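PDB 3L86: acetylglutamate kinase from Streptococcus mutans, which probably catalyses the ATP-dependent phosphorylation of N-acetyl-L-glutamate to N-acetyl-L-glutamyl 5-phosphate, the second step from glutamate in arginine biosynthesis. Local coordinates for residues 37-43 / 66-72; 139-144 / 156-161; 210-216 / 264-270. All blocks are in the same frame, centred on the assembly; numbering follows the deposited sequence.

Interaction 1: 37-43 / 66-72; sequences DIIVIKI and GKQLVIV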
# COMPACT_ATOMS: atom_id res chain seq x y z
N ASP A 37 8.29 -17.87 -2.16
CA ASP A 37 9.13 -16.97 -2.92
C ASP A 37 8.27 -15.88 -3.58
O ASP A 37 8.33 -15.68 -4.74
CB ASP A 37 9.96 -17.76 -3.97
CG ASP A 37 11.32 -17.17 -4.24
OD1 ASP A 37 11.88 -16.49 -3.45
OD2 ASP A 37 11.83 -17.36 -5.29
N ILE A 38 7.47 -15.20 -2.76
CA ILE A 38 6.57 -14.09 -3.09
C ILE A 38 6.72 -13.04 -1.98
O ILE A 38 6.53 -13.37 -0.78
CB ILE A 38 5.07 -14.52 -3.10
CG1 ILE A 38 4.80 -15.44 -4.29
CG2 ILE A 38 4.17 -13.31 -3.26
CD1 ILE A 38 3.30 -15.77 -4.53
N ILE A 39 7.05 -11.80 -2.38
CA ILE A 39 7.01 -10.62 -1.49
C ILE A 39 6.16 -9.46 -2.07
O ILE A 39 6.30 -9.08 -3.25
CB ILE A 39 8.44 -10.10 -1.23
CG1 ILE A 39 9.31 -11.20 -0.60
CG2 ILE A 39 8.44 -8.79 -0.40
CD1 ILE A 39 10.82 -10.77 -0.60
N VAL A 40 5.23 -8.95 -1.25
CA VAL A 40 4.47 -7.74 -1.58
C VAL A 40 5.17 -6.51 -0.94
O VAL A 40 5.47 -6.52 0.26
CB VAL A 40 2.98 -7.86 -1.14
CG1 VAL A 40 2.18 -6.52 -1.36
CG2 VAL A 40 2.31 -9.08 -1.91
N ILE A 41 5.48 -5.50 -1.76
CA ILE A 41 6.06 -4.21 -1.30
C ILE A 41 5.05 -3.07 -1.48
O ILE A 41 4.69 -2.73 -2.61
CB ILE A 41 7.32 -3.88 -2.07
CG1 ILE A 41 8.33 -5.04 -1.86
CG2 ILE A 41 7.96 -2.50 -1.63
CD1 ILE A 41 9.12 -5.43 -3.08
N LYS A 42 4.62 -2.47 -0.37
CA LYS A 42 3.74 -1.30 -0.42
C LYS A 42 4.60 -0.03 -0.21
O LYS A 42 5.41 0.06 0.72
CB LYS A 42 2.68 -1.45 0.68
CG LYS A 42 1.47 -0.49 0.67
CD LYS A 42 1.83 0.99 0.82
CE LYS A 42 2.20 1.45 2.22
NZ LYS A 42 1.63 2.90 2.30
N ILE A 43 4.45 0.95 -1.08
CA ILE A 43 5.32 2.15 -1.06
C ILE A 43 4.44 3.39 -0.77
O ILE A 43 3.48 3.67 -1.55
CB ILE A 43 6.16 2.30 -2.43
CG1 ILE A 43 6.99 1.06 -2.71
CG2 ILE A 43 7.17 3.51 -2.40
CD1 ILE A 43 7.38 0.86 -4.19
N GLY A 66 14.78 -14.74 -9.28
CA GLY A 66 13.59 -15.54 -9.44
C GLY A 66 12.46 -15.23 -8.46
O GLY A 66 11.46 -15.95 -8.46
N LYS A 67 12.60 -14.28 -7.58
CA LYS A 67 11.55 -13.93 -6.65
C LYS A 67 10.31 -13.32 -7.36
O LYS A 67 10.46 -12.65 -8.34
CB LYS A 67 12.11 -13.03 -5.58
CG LYS A 67 11.36 -13.00 -4.30
CD LYS A 67 12.16 -12.62 -3.10
CE LYS A 67 13.08 -13.67 -2.55
NZ LYS A 67 12.46 -14.81 -2.05
N GLN A 68 9.10 -13.60 -6.90
CA GLN A 68 7.92 -12.95 -7.53
C GLN A 68 7.52 -11.74 -6.69
O GLN A 68 7.28 -11.88 -5.48
CB GLN A 68 6.74 -13.95 -7.59
CG GLN A 68 7.13 -15.27 -8.37
CD GLN A 68 6.12 -16.38 -8.04
OE1 GLN A 68 5.02 -16.37 -8.58
NE2 GLN A 68 6.46 -17.27 -7.11
N LEU A 69 7.42 -10.57 -7.33
CA LEU A 69 7.27 -9.32 -6.59
C LEU A 69 5.99 -8.62 -7.07
O LEU A 69 5.71 -8.60 -8.27
CB LEU A 69 8.50 -8.41 -6.82
CG LEU A 69 9.69 -8.26 -5.85
CD1 LEU A 69 9.96 -9.35 -4.82
CD2 LEU A 69 11.01 -7.73 -6.48
N VAL A 70 5.20 -8.07 -6.12
CA VAL A 70 4.03 -7.23 -6.49
C VAL A 70 4.18 -5.93 -5.72
O VAL A 70 4.48 -5.99 -4.53
CB VAL A 70 2.67 -7.92 -6.12
CG1 VAL A 70 1.50 -6.97 -6.36
CG2 VAL A 70 2.46 -9.26 -6.94
N ILE A 71 4.02 -4.78 -6.39
CA ILE A 71 4.11 -3.45 -5.77
C ILE A 71 2.73 -2.74 -5.72
O ILE A 71 1.98 -2.68 -6.73
CB ILE A 71 5.16 -2.54 -6.50
CG1 ILE A 71 6.61 -2.99 -6.21
CG2 ILE A 71 4.99 -0.97 -6.13
CD1 ILE A 71 7.67 -2.31 -7.13
N VAL A 72 2.37 -2.28 -4.51
CA VAL A 72 1.17 -1.47 -4.21
C VAL A 72 1.75 -0.12 -3.72
O VAL A 72 2.84 -0.09 -3.15
CB VAL A 72 0.30 -2.13 -3.11
CG1 VAL A 72 -0.85 -1.19 -2.59
CG2 VAL A 72 -0.22 -3.57 -3.60
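Strands 38-43 and 68-72 are the two parallel strands of a beta-alpha-beta unit in the amino acid kinase fold, with helix 53-64 as the crossover, and Ile39 against Leu69 and Ile41 against Ile71 line the face that this helix covers. The pairing is regular: Ile41 N donates to Val70 O and Ile41 O accepts from Val72 N; Ile39 likewise gives to Gln68 O and takes from Val70 N. Ile41 CD1 swings back to Leu69 CG at 4.0 Å, while Ile43 CD1 packs on Ile71 CG2 at 3.6 Å. Each of these two isoleucines sets CG1 beside its backbone N, and the second torsion (140° in Ile41, 157° in Ile43) then directs CD1 to the partner strand.

On the other face, Val40, Val70 and Val72 meet helix 193-203 or helix 162-170. Lys42 leaves from here too: the near part of its side chain lies along Val72, with Lys42 CG 4.1 Å from Val72 CG1, and bends further out carry NZ toward the ADP. It is a predicted transition-state stabiliser. At the start of the pair, Asp37 O takes a good bond from Gln68 N (3.1 Å) and a weak one from Gln68 NE2 (3.4 Å). The pairing closes at its far end with Ile43 N on Val72 O, 2.8 Å apart.

Interaction 2: 139-144 / 156-161; sequences HVVAAD and DVTHIN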
# COMPACT_ATOMS: atom_id res chain seq x y z
N HIS A 139 -10.32 -5.13 -13.44
CA HIS A 139 -10.38 -6.57 -13.45
C HIS A 139 -9.59 -7.22 -12.32
O HIS A 139 -9.52 -8.44 -12.27
CB HIS A 139 -9.89 -7.15 -14.77
CG HIS A 139 -10.58 -6.57 -15.96
ND1 HIS A 139 -9.91 -5.81 -16.91
CD2 HIS A 139 -11.88 -6.58 -16.33
CE1 HIS A 139 -10.76 -5.43 -17.84
NE2 HIS A 139 -11.97 -5.86 -17.50
N VAL A 140 -8.98 -6.43 -11.44
CA VAL A 140 -8.23 -7.04 -10.32
C VAL A 140 -8.82 -6.73 -8.96
O VAL A 140 -8.98 -7.64 -8.12
CB VAL A 140 -6.72 -6.63 -10.35
CG1 VAL A 140 -6.04 -6.95 -9.02
CG2 VAL A 140 -6.02 -7.36 -11.53
N VAL A 141 -9.13 -5.45 -8.71
CA VAL A 141 -9.58 -5.05 -7.35
C VAL A 141 -11.08 -4.73 -7.31
O VAL A 141 -11.53 -3.72 -7.87
CB VAL A 141 -8.82 -3.77 -6.82
CG1 VAL A 141 -9.22 -3.52 -5.31
CG2 VAL A 141 -7.32 -3.97 -6.97
N ALA A 142 -11.85 -5.57 -6.64
CA ALA A 142 -13.25 -5.27 -6.30
C ALA A 142 -13.34 -4.70 -4.92
O ALA A 142 -12.61 -5.17 -4.01
CB ALA A 142 -14.05 -6.56 -6.37
N ALA A 143 -14.26 -3.73 -4.74
CA ALA A 143 -14.51 -3.02 -3.48
C ALA A 143 -16.00 -2.67 -3.25
O ALA A 143 -16.81 -2.78 -4.16
CB ALA A 143 -13.68 -1.70 -3.45
N ASP A 144 -16.35 -2.24 -2.03
CA ASP A 144 -17.67 -1.65 -1.72
C ASP A 144 -17.46 -0.40 -0.82
O ASP A 144 -16.37 -0.21 -0.32
CB ASP A 144 -18.54 -2.66 -0.97
CG ASP A 144 -20.03 -2.44 -1.20
OD1 ASP A 144 -20.47 -1.33 -1.67
OD2 ASP A 144 -20.76 -3.42 -0.98
N ASP A 156 -13.72 -0.42 0.79
CA ASP A 156 -13.09 -1.52 1.54
C ASP A 156 -12.94 -2.66 0.49
O ASP A 156 -13.93 -2.96 -0.14
CB ASP A 156 -14.14 -1.99 2.57
CG ASP A 156 -13.58 -2.85 3.71
OD1 ASP A 156 -12.35 -2.92 3.97
OD2 ASP A 156 -14.46 -3.46 4.39
N VAL A 157 -11.76 -3.26 0.32
CA VAL A 157 -11.57 -4.35 -0.66
C VAL A 157 -12.54 -5.53 -0.47
O VAL A 157 -12.65 -6.06 0.62
CB VAL A 157 -10.06 -4.86 -0.70
CG1 VAL A 157 -9.90 -5.96 -1.80
CG2 VAL A 157 -9.10 -3.66 -1.03
N THR A 158 -13.26 -5.95 -1.51
CA THR A 158 -14.09 -7.15 -1.34
C THR A 158 -13.50 -8.40 -2.00
O THR A 158 -13.78 -9.52 -1.57
CB THR A 158 -15.55 -6.94 -1.93
OG1 THR A 158 -15.41 -6.54 -3.29
CG2 THR A 158 -16.35 -5.88 -1.15
N HIS A 159 -12.69 -8.25 -3.05
CA HIS A 159 -12.06 -9.46 -3.65
C HIS A 159 -10.89 -9.04 -4.50
O HIS A 159 -10.95 -7.98 -5.16
CB HIS A 159 -13.08 -10.30 -4.50
CG HIS A 159 -12.53 -11.58 -5.07
ND1 HIS A 159 -12.31 -11.77 -6.42
CD2 HIS A 159 -12.19 -12.74 -4.47
CE1 HIS A 159 -11.82 -12.98 -6.62
NE2 HIS A 159 -11.75 -13.60 -5.46
N ILE A 160 -9.84 -9.87 -4.47
CA ILE A 160 -8.72 -9.75 -5.41
C ILE A 160 -8.75 -10.92 -6.47
O ILE A 160 -8.69 -12.09 -6.09
CB ILE A 160 -7.39 -9.72 -4.67
CG1 ILE A 160 -7.31 -8.51 -3.69
CG2 ILE A 160 -6.25 -9.56 -5.68
CD1 ILE A 160 -7.26 -7.16 -4.46
N ASN A 161 -8.87 -10.59 -7.76
CA ASN A 161 -8.75 -11.60 -8.85
C ASN A 161 -7.27 -11.92 -9.14
O ASN A 161 -6.56 -11.12 -9.75
CB ASN A 161 -9.48 -11.12 -10.13
CG ASN A 161 -9.58 -12.20 -11.20
OD1 ASN A 161 -8.74 -13.07 -11.27
ND2 ASN A 161 -10.65 -12.20 -11.98
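His139 meets Asn161 through its carbonyl: His139 O lies 3.4 Å from Asn161 CB, just where strand 156-160 gives way to helix 162-170. Asn161 is the N-cap of that helix, its OD1 making a weak bond to Arg163 N. Val140 comes next, and its carbonyl receives Asn161 N at 3.0 Å, in the carbonyl plane and on a lone pair. Its CG1 is 4.2 Å from Ile160 CG2. Val141 forms a non-hydrogen-bonded antiparallel pair with Ile160; the two side chains run side by side in the same direction, with CG2 of the valine 4.1 Å from CD1 of the isoleucine, and both pack on helix 193-203.

Ala142 is where the ladder changes step. Its N-H goes to His159 O, but its carbonyl oxygen accepts two donors, Thr158 N at 2.7 Å and His159 N at 3.2 Å. This is a classic beta bulge, with Thr158 and His159 both opposite one residue. Both N-H groups come from the same face of the carbonyl plane, 35° and 46° out of it, so neither lies on a lone pair. Thr158 OG1 sits between its own N and carbonyl carbon (chi1 55°), which lays it 3.4 Å from Ala142 CB. Beyond the bulge, Ala143 pairs with Val157, and its CB rests 3.6 Å from Asp156 O. Asp144 then exchanges two backbone bonds with Asp156, while its CB touches Thr158 CG2.

The chemistry is thus mostly main-chain: this two-stranded antiparallel ribbon is held by backbone N-H...O=C hydrogen bonds, with one doubly gripped oxygen taking up the extra residue, and valine and isoleucine give it a greasy side against the helices.

Interaction 3: 210-216 / 264-270; sequences ILMTNVK and VLIGDNL. With ADP (adenosine-5'-diphosphate), chain B.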
# COMPACT_ATOMS: atom_id res chain seq x y z
N ILE A 210 6.10 -5.70 3.13
CA ILE A 210 6.90 -4.55 3.57
C ILE A 210 6.01 -3.32 3.43
O ILE A 210 5.50 -3.03 2.33
CB ILE A 210 8.24 -4.45 2.73
CG1 ILE A 210 9.04 -5.75 2.90
CG2 ILE A 210 9.06 -3.24 3.15
CD1 ILE A 210 10.32 -5.92 1.97
N LEU A 211 5.75 -2.62 4.53
CA LEU A 211 5.03 -1.37 4.49
C LEU A 211 6.04 -0.21 4.59
O LEU A 211 6.43 0.24 5.70
CB LEU A 211 3.96 -1.31 5.64
CG LEU A 211 2.83 -2.37 5.57
CD1 LEU A 211 2.07 -2.52 6.90
CD2 LEU A 211 1.81 -2.13 4.44
N MET A 212 6.49 0.28 3.43
CA MET A 212 7.60 1.23 3.40
C MET A 212 7.05 2.66 3.45
O MET A 212 6.11 2.99 2.71
CB MET A 212 8.45 1.03 2.11
CG MET A 212 9.94 1.34 2.32
SD MET A 212 11.02 1.04 0.86
CE MET A 212 10.51 2.42 -0.13
N THR A 213 7.62 3.48 4.34
CA THR A 213 7.02 4.74 4.71
C THR A 213 8.15 5.75 5.01
O THR A 213 9.33 5.53 4.59
CB THR A 213 6.04 4.56 5.94
OG1 THR A 213 5.49 5.84 6.32
CG2 THR A 213 6.71 3.90 7.16
N ASN A 214 7.83 6.86 5.68
CA ASN A 214 8.83 7.90 5.87
C ASN A 214 9.21 8.12 7.37
O ASN A 214 9.56 9.25 7.80
CB ASN A 214 8.43 9.20 5.13
CG ASN A 214 7.22 9.88 5.73
OD1 ASN A 214 6.38 9.23 6.37
ND2 ASN A 214 7.17 11.22 5.65
N VAL A 215 9.13 7.03 8.13
CA VAL A 215 9.60 6.97 9.51
C VAL A 215 10.36 5.67 9.63
O VAL A 215 10.10 4.71 8.86
CB VAL A 215 8.43 7.13 10.55
CG1 VAL A 215 7.35 6.02 10.35
CG2 VAL A 215 8.96 7.11 11.92
N LYS A 216 11.32 5.60 10.57
CA LYS A 216 12.17 4.40 10.72
C LYS A 216 11.58 3.15 11.37
O LYS A 216 12.17 2.05 11.30
CB LYS A 216 13.52 4.78 11.34
CG LYS A 216 14.27 5.71 10.37
CD LYS A 216 15.76 5.90 10.70
CE LYS A 216 16.46 6.79 9.62
NZ LYS A 216 16.89 6.09 8.35
N VAL A 264 5.56 -9.11 8.73
CA VAL A 264 5.39 -7.76 8.17
C VAL A 264 6.52 -6.79 8.68
O VAL A 264 6.87 -6.82 9.86
CB VAL A 264 3.97 -7.17 8.53
CG1 VAL A 264 3.80 -5.74 7.96
CG2 VAL A 264 2.87 -8.05 8.00
N LEU A 265 7.11 -5.97 7.80
CA LEU A 265 8.10 -4.95 8.20
C LEU A 265 7.54 -3.54 7.98
O LEU A 265 7.02 -3.23 6.90
CB LEU A 265 9.37 -5.14 7.38
CG LEU A 265 10.52 -4.14 7.57
CD1 LEU A 265 11.12 -4.37 9.01
CD2 LEU A 265 11.60 -4.35 6.51
N ILE A 266 7.58 -2.71 9.02
CA ILE A 266 7.32 -1.27 8.93
C ILE A 266 8.65 -0.46 9.15
O ILE A 266 9.32 -0.59 10.21
CB ILE A 266 6.23 -0.85 9.98
CG1 ILE A 266 4.89 -1.52 9.62
CG2 ILE A 266 6.05 0.70 10.07
CD1 ILE A 266 3.77 -1.31 10.67
N GLY A 267 9.04 0.35 8.16
CA GLY A 267 10.29 1.20 8.22
C GLY A 267 10.49 2.01 6.91
O GLY A 267 9.61 2.09 6.05
N ASP A 268 11.65 2.64 6.76
CA ASP A 268 11.89 3.51 5.62
C ASP A 268 12.70 2.83 4.50
O ASP A 268 13.19 3.50 3.59
CB ASP A 268 12.53 4.86 6.05
CG ASP A 268 14.04 4.76 6.40
OD1 ASP A 268 14.60 3.66 6.38
OD2 ASP A 268 14.69 5.83 6.67
N ASN A 269 12.87 1.52 4.60
CA ASN A 269 13.68 0.76 3.61
C ASN A 269 13.19 -0.69 3.50
O ASN A 269 12.26 -1.09 4.21
CB ASN A 269 15.20 0.79 3.93
CG ASN A 269 15.57 0.05 5.24
OD1 ASN A 269 15.97 -1.14 5.24
ND2 ASN A 269 15.49 0.78 6.38
N LEU A 270 13.83 -1.49 2.67
CA LEU A 270 13.37 -2.89 2.45
C LEU A 270 13.83 -3.92 3.47
O LEU A 270 13.33 -5.07 3.42
CB LEU A 270 13.85 -3.37 1.04
CG LEU A 270 13.23 -2.65 -0.15
CD1 LEU A 270 13.97 -2.94 -1.50
CD2 LEU A 270 11.71 -2.96 -0.24
PB ADP B . 2.42 6.77 4.34
O1B ADP B . 1.22 5.87 4.43
O2B ADP B . 3.77 6.05 4.26
O3B ADP B . 2.28 7.75 3.23
PA ADP B . 1.33 8.15 6.75
O1A ADP B . 1.54 9.61 7.13
O2A ADP B . -0.04 7.76 6.27
O3A ADP B . 2.51 7.67 5.69
O5' ADP B . 1.74 7.33 8.08
C5' ADP B . 3.07 7.51 8.63
C4' ADP B . 3.00 8.57 9.76
O4' ADP B . 2.29 8.14 10.94
C3' ADP B . 4.38 9.01 10.30
O3' ADP B . 4.93 9.95 9.39
C2' ADP B . 4.03 9.69 11.62
O2' ADP B . 3.79 11.06 11.31
C1' ADP B . 2.67 9.11 11.98
N9 ADP B . 2.72 8.39 13.28
C8 ADP B . 1.75 8.50 14.24
N7 ADP B . 2.06 7.70 15.29
C5 ADP B . 3.25 7.11 15.02
C6 ADP B . 4.16 6.19 15.70
N6 ADP B . 3.83 5.67 16.91
N1 ADP B . 5.29 5.79 15.07
C2 ADP B . 5.62 6.26 13.87
N3 ADP B . 4.85 7.10 13.19
C4 ADP B . 3.68 7.57 13.70
O HOH W 1 11.47 5.78 2.70
O HOH W 2 13.47 1.74 8.95
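Past the ends of two parallel strands, the loops 213-216 and 268-270 stay stitched together by two waters and a salt bridge. One water donates to both Thr213 O and Asp268 O. The other accepts from Asp268 N (3.0 Å) and probably donates to Lys216 O. Lys216 NZ reaches Asp268 OD2 at 2.8 Å on the syn side, 24° out of the carboxylate plane, after a bend at the last torsion (chi4 -82°). The other carboxylate oxygen, OD1, takes Asn269 ND2 at 3.0 Å, an amide held in turn by Leu271 N and Thr272 N on Asn269 OD1; with both oxygens engaged, the Asp268 carboxylate is fixed in its rotation.

Leu211 N bonds to Leu265 O within the strands, and Thr213 N, just past the end, to Gly267 O. Thr213 OG1, anti to the backbone N (chi1 178°), donates to ADP O2B at 2.7 Å. Val215 CG1 touches ADP C2 at 3.9 Å, so this loop lines the nucleotide pocket from phosphate to adenine. On the face of Ile210 and Met212, Ile210 CD1 meets Leu270 CD2 at 3.9 Å, the side chains crossing at about a right angle; on the other, Leu211 CD1 packs on Val264 and Ile266.

Helix 53-64 packs on Met212 and Leu270, helix 246-258 on Val264 and Val215, and strand 274-277 runs along the outer side of strand 263-267, opposite strand 208-212.

Interactions 1 and 3 belong to one sheet: strand 38-43 lies between strands 68-73 and 208-212, and Lys42 N and O probably bond to Ile210 O and Met212 N, both at 2.9 Å. Their centres are 14 Å apart. Where they join, Lys42 CB packs on Leu211 CD2 at 3.9 Å, and the side chains of Lys42 and Thr213 both approach the ADP and lie about 4 Å from that of Lys249, another predicted transition-state stabiliser. Interaction 2 stands apart, its centre 19 Å from interaction 1 and 25 Å from interaction 3. Its Asp156 side chain is about 10 Å from bound N-acetyl-L-glutamate, much as Thr213 of interaction 3 is at about 9 Å; helix 193-203 packs against both interactions 1 and 2.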